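Local coordinates for ribosomal RNA methyltransferase, putative (Plasmodium falciparum, PDB 2PLW), which probably methylates the 2'-hydroxyl of a uridine in ribosomal RNA, with S-adenosylmethionine, which it binds, as the methyl donor, at residues Asn128-Thr133 with Asn161-Tyr166; Asp113-Cys118 with Ser186-Leu191. All blocks are in the same frame, centred on the assembly; numbering follows the deposited sequence.

Contact 1: Asn128-Thr133 with Asn161-Tyr166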
# COMPACT_ATOMS: atom_id res chain seq x y z
N ASN A 128 1.74 2.07 17.45
CA ASN A 128 1.96 0.83 16.70
C ASN A 128 1.65 1.01 15.23
O ASN A 128 2.34 0.46 14.37
CB ASN A 128 1.10 -0.32 17.22
CG ASN A 128 1.47 -0.74 18.62
OD1 ASN A 128 2.51 -0.34 19.14
ND2 ASN A 128 0.62 -1.57 19.23
N SER A 129 0.56 1.73 14.95
CA SER A 129 0.17 2.06 13.58
C SER A 129 1.25 2.90 12.91
O SER A 129 1.53 2.72 11.72
CB SER A 129 -1.17 2.81 13.57
OG SER A 129 -1.58 3.17 12.25
N CYS A 130 1.80 3.86 13.65
CA CYS A 130 2.91 4.67 13.13
C CYS A 130 4.09 3.79 12.74
O CYS A 130 4.71 3.95 11.68
CB CYS A 130 3.34 5.69 14.19
SG CYS A 130 2.13 7.01 14.34
N GLU A 131 4.38 2.82 13.61
CA GLU A 131 5.53 1.93 13.41
C GLU A 131 5.34 1.13 12.13
O GLU A 131 6.25 1.04 11.32
CB GLU A 131 5.74 0.99 14.61
CG GLU A 131 6.92 0.03 14.36
CD GLU A 131 7.22 -0.92 15.53
OE1 GLU A 131 6.26 -1.50 16.10
OE2 GLU A 131 8.42 -1.11 15.84
N LEU A 132 4.13 0.59 11.93
CA LEU A 132 3.80 -0.17 10.73
C LEU A 132 3.89 0.73 9.51
O LEU A 132 4.42 0.33 8.47
CB LEU A 132 2.41 -0.79 10.84
CG LEU A 132 1.93 -1.56 9.59
CD1 LEU A 132 2.95 -2.63 9.18
CD2 LEU A 132 0.59 -2.17 9.86
N THR A 133 3.36 1.95 9.63
CA THR A 133 3.38 2.90 8.53
C THR A 133 4.83 3.24 8.12
O THR A 133 5.16 3.33 6.94
CB THR A 133 2.60 4.17 8.90
OG1 THR A 133 1.22 3.79 9.09
CG2 THR A 133 2.68 5.18 7.76
N ASN A 161 0.43 13.93 11.36
CA ASN A 161 0.96 15.03 10.59
C ASN A 161 2.48 14.99 10.44
O ASN A 161 3.01 15.36 9.39
CB ASN A 161 0.45 16.37 11.09
CG ASN A 161 -0.13 17.18 9.97
OD1 ASN A 161 0.48 18.14 9.49
ND2 ASN A 161 -1.29 16.75 9.47
N ASN A 162 3.18 14.49 11.46
CA ASN A 162 4.61 14.23 11.32
C ASN A 162 4.89 13.32 10.12
O ASN A 162 5.82 13.57 9.33
CB ASN A 162 5.18 13.59 12.58
CG ASN A 162 5.18 14.51 13.78
OD1 ASN A 162 5.17 15.76 13.67
ND2 ASN A 162 5.20 13.90 14.96
N LEU A 163 4.10 12.26 9.99
CA LEU A 163 4.29 11.29 8.91
C LEU A 163 3.95 11.93 7.58
O LEU A 163 4.65 11.73 6.57
CB LEU A 163 3.42 10.06 9.15
CG LEU A 163 3.93 9.19 10.31
CD1 LEU A 163 3.17 7.89 10.38
CD2 LEU A 163 5.39 8.91 10.17
N LYS A 164 2.90 12.72 7.58
CA LYS A 164 2.53 13.44 6.35
C LYS A 164 3.69 14.32 5.88
O LYS A 164 4.08 14.28 4.71
CB LYS A 164 1.27 14.24 6.59
CG LYS A 164 0.73 14.89 5.35
CD LYS A 164 -0.51 15.69 5.72
CE LYS A 164 -1.11 16.34 4.52
NZ LYS A 164 -2.42 16.96 4.92
N THR A 165 4.29 15.06 6.81
CA THR A 165 5.40 15.96 6.49
C THR A 165 6.61 15.18 6.00
O THR A 165 7.31 15.58 5.05
CB THR A 165 5.74 16.83 7.68
OG1 THR A 165 4.63 17.70 7.91
CG2 THR A 165 7.00 17.65 7.42
N TYR A 166 6.84 14.04 6.62
CA TYR A 166 7.93 13.20 6.19
C TYR A 166 7.72 12.77 4.73
O TYR A 166 8.64 12.82 3.90
CB TYR A 166 8.02 11.99 7.12
CG TYR A 166 9.14 11.06 6.77
CD1 TYR A 166 10.46 11.50 6.75
CD2 TYR A 166 8.89 9.72 6.47
CE1 TYR A 166 11.51 10.63 6.44
CE2 TYR A 166 9.92 8.85 6.17
CZ TYR A 166 11.22 9.31 6.14
OH TYR A 166 12.22 8.41 5.83

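Contact 2: Asp113-Cys118 with Ser186-Leu191. With SAM (S-adenosylmethionine), chain C.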
# COMPACT_ATOMS: atom_id res chain seq x y z
N ASP A 113 -3.49 -1.31 2.63
CA ASP A 113 -4.65 -1.36 3.52
C ASP A 113 -4.29 -2.16 4.78
O ASP A 113 -5.18 -2.62 5.50
CB ASP A 113 -5.83 -2.03 2.79
CG ASP A 113 -7.16 -1.79 3.48
OD1 ASP A 113 -7.35 -0.68 4.04
OD2 ASP A 113 -8.02 -2.72 3.44
N ALA A 114 -2.99 -2.32 5.07
CA ALA A 114 -2.56 -3.10 6.24
C ALA A 114 -2.88 -2.37 7.55
O ALA A 114 -2.94 -1.14 7.58
CB ALA A 114 -1.04 -3.39 6.18
N ALA A 115 -3.07 -3.14 8.61
CA ALA A 115 -3.27 -2.57 9.95
C ALA A 115 -2.74 -3.55 10.99
O ALA A 115 -2.66 -4.75 10.74
CB ALA A 115 -4.75 -2.25 10.19
N VAL A 116 -2.33 -3.03 12.14
CA VAL A 116 -1.86 -3.86 13.24
C VAL A 116 -3.04 -4.10 14.18
O VAL A 116 -3.85 -3.20 14.37
CB VAL A 116 -0.65 -3.23 13.97
CG1 VAL A 116 0.65 -3.72 13.35
CG2 VAL A 116 -0.69 -1.71 13.91
N PRO A 117 -3.17 -5.32 14.76
CA PRO A 117 -4.24 -5.60 15.74
C PRO A 117 -4.29 -4.57 16.86
O PRO A 117 -3.24 -4.20 17.40
CB PRO A 117 -3.86 -6.97 16.31
CG PRO A 117 -3.07 -7.62 15.20
CD PRO A 117 -2.31 -6.50 14.53
N CYS A 118 -5.49 -4.12 17.21
CA CYS A 118 -5.67 -3.16 18.31
C CYS A 118 -5.62 -3.80 19.69
O CYS A 118 -6.29 -4.81 19.93
CB CYS A 118 -6.99 -2.41 18.15
SG CYS A 118 -6.81 -1.00 17.04
N SER A 186 -10.65 4.72 17.60
CA SER A 186 -9.53 4.60 16.67
C SER A 186 -10.03 4.81 15.23
O SER A 186 -10.42 3.86 14.54
CB SER A 186 -8.87 3.22 16.85
OG SER A 186 -7.50 3.33 17.20
N ARG A 187 -10.03 6.07 14.80
CA ARG A 187 -10.36 6.48 13.41
C ARG A 187 -9.18 6.22 12.46
O ARG A 187 -8.02 6.35 12.85
CB ARG A 187 -10.70 7.97 13.37
CG ARG A 187 -12.10 8.35 13.84
CD ARG A 187 -12.01 9.59 14.69
NE ARG A 187 -12.06 10.84 13.92
CZ ARG A 187 -11.43 11.96 14.28
NH1 ARG A 187 -11.54 13.05 13.53
NH2 ARG A 187 -10.67 11.99 15.38
N GLU A 188 -9.49 5.88 11.21
CA GLU A 188 -8.47 5.60 10.19
C GLU A 188 -8.51 6.58 9.03
O GLU A 188 -9.57 7.08 8.66
CB GLU A 188 -8.65 4.19 9.64
CG GLU A 188 -8.07 3.11 10.54
CD GLU A 188 -8.44 1.73 10.06
OE1 GLU A 188 -9.44 1.60 9.31
OE2 GLU A 188 -7.73 0.76 10.44
N ILE A 189 -7.34 6.86 8.47
CA ILE A 189 -7.23 7.76 7.33
C ILE A 189 -6.29 7.08 6.36
O ILE A 189 -5.63 6.11 6.73
CB ILE A 189 -6.65 9.16 7.69
CG1 ILE A 189 -5.31 9.06 8.45
CG2 ILE A 189 -7.66 10.00 8.51
CD1 ILE A 189 -4.10 9.29 7.55
N TYR A 190 -6.27 7.58 5.13
CA TYR A 190 -5.23 7.21 4.18
C TYR A 190 -4.37 8.43 3.89
O TYR A 190 -4.90 9.53 3.74
CB TYR A 190 -5.82 6.65 2.88
CG TYR A 190 -6.55 5.34 3.05
CD1 TYR A 190 -5.87 4.12 2.96
CD2 TYR A 190 -7.93 5.32 3.30
CE1 TYR A 190 -6.53 2.91 3.09
CE2 TYR A 190 -8.61 4.10 3.45
CZ TYR A 190 -7.90 2.91 3.35
OH TYR A 190 -8.60 1.73 3.50
N LEU A 191 -3.05 8.22 3.80
CA LEU A 191 -2.15 9.25 3.29
C LEU A 191 -1.97 8.94 1.80
O LEU A 191 -1.53 7.86 1.45
CB LEU A 191 -0.81 9.23 4.02
CG LEU A 191 -0.90 9.51 5.53
CD1 LEU A 191 0.35 8.96 6.28
CD2 LEU A 191 -1.10 10.99 5.81
N SAM C . -7.56 -4.61 1.46
CA SAM C . -7.90 -6.03 1.81
C SAM C . -9.04 -6.56 0.93
O SAM C . -9.73 -5.76 0.30
OXT SAM C . -9.28 -7.77 0.81
CB SAM C . -8.27 -6.11 3.29
CG SAM C . -7.00 -5.90 4.12
SD SAM C . -7.13 -6.37 5.86
CE SAM C . -8.20 -5.03 6.41
C5' SAM C . -5.52 -5.86 6.52
C4' SAM C . -4.44 -6.89 6.19
O4' SAM C . -3.17 -6.32 6.51
C3' SAM C . -4.54 -8.23 6.96
O3' SAM C . -4.86 -9.30 6.09
C2' SAM C . -3.14 -8.41 7.57
O2' SAM C . -2.60 -9.73 7.55
C1' SAM C . -2.31 -7.44 6.75
N9 SAM C . -1.07 -6.98 7.36
C8 SAM C . -0.88 -6.37 8.59
N7 SAM C . 0.43 -6.08 8.73
C5 SAM C . 1.07 -6.49 7.60
C6 SAM C . 2.40 -6.44 7.18
N6 SAM C . 3.34 -5.91 7.95
N1 SAM C . 2.76 -6.94 5.95
C2 SAM C . 1.81 -7.49 5.11
N3 SAM C . 0.49 -7.53 5.51
C4 SAM C . 0.14 -7.05 6.74

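Contact 1: Asn128-Thr133 with Asn161-Tyr166
The backbones of the two helical turns come nearest at Cys130 and Leu163, whose CA atoms are 8.0 Å apart. The segment 128-133 belongs to helix 122-143 and 161-166 to helix 160-168. No hydrogen bond joins them, and only 110 Å² of surface is buried, so the evidence points to a small apolar contact between side chains.

On the side of 161-166 one methyl group, Leu163 CD1, makes both contacts. Leu163 CD1 lies 3.8 Å from Thr133 CG2 and 4.2 Å from Cys130 SG, meeting two residues one turn apart on the partner helix. Leu163 CG stands beside the backbone N (chi1 -71°), and CD1 continues the extended course of the side chain, which crosses that of Thr133 at a slant. Thr133 divides its two branches: CG2, anti to the backbone N, faces the leucine, while OG1 folds back along its own helix and donates to Ser129 O at 2.9 Å. That carbonyl oxygen also accepts from Thr133 N, also at 2.9 Å. The two donors come from opposite faces of the carbonyl plane, the hydroxyl tilted 35° out of it. The threonine's polar atom is thereby satisfied within its helix, and its methyl is what meets the neighbour.

Cys130, Thr133 and Leu163 all rest on Met154 of strand 148-155, which places both helices against the same face of the central sheet; Ser129 OG adds a hydrogen bond to Tyr155 N of that strand.

Contact 2: Asp113-Cys118 with Ser186-Leu191
Asp113 and Tyr190 bridge two parts of the Rossmann-like methyltransferase fold: the loop leaving parallel strand 107-112 and antiparallel strand 188-196. The segments run in nearly opposite directions, yet paired CA atoms such as Asp113 and Tyr190 are 8.6 Å or more from each other. This spacing fits the sheet order, in which strand 148-155 lies between strands 107-112 and 188-196.

Among the polar interactions, Tyr190 OH donates to Asp113 OD1 at 2.8 Å. The hydroxyl reaches the oxygen from above the carboxylate plane, 41° out of it, whereas OD1 itself lies at the ring edge near the plane of the ring; the two planes are 26° apart. Lys153, the predicted proton acceptor, forms a salt bridge with the same OD1 and a long, weak ion pair with Glu188 OE2. Asp113, Lys153 and Glu188 are consistent with the last three members of the K-D-K-E tetrad of FtsJ/RlmE methyltransferases.

Looser van der Waals contacts follow farther along: Ala115 CB to Glu188 OE2 at 4.2 Å, then Cys118 SG to Ser186 OG at 4.4 Å near the surface.

Cofactor contacts lie along the loop. Ala115 O approaches SAM C8 at 3.2 Å, and Ala114 CA comes within 3.3 Å of SAM O4'. With CG of Asp113 anti to the backbone N (chi1 -164°), the carboxylate spans tyrosine and cofactor, its second oxygen, OD2, accepting from SAM N at 2.8 Å.

How the contacts relate
From the N terminus the chain runs through strands 24-29, 49-55 and 66-69 before strand 107-112 leads into contact 2 at 113-118. Helix 122-143 then supplies 128-133, strand 148-155 returns through the sheet, and 161-166 closes contact 1. Only afterwards, past strand 171-176, does 186-191 close contact 2. The smaller loop therefore falls wholly within the larger one, without crossing. Contact 1 joins two helices over one face of the sheet, while contact 2 joins a cofactor-binding loop to an antiparallel strand. Their centres are 11 Å apart, and they touch directly: Leu132 CD2 packs 3.8 Å from Val116 N, and Leu132 also touches the cofactor.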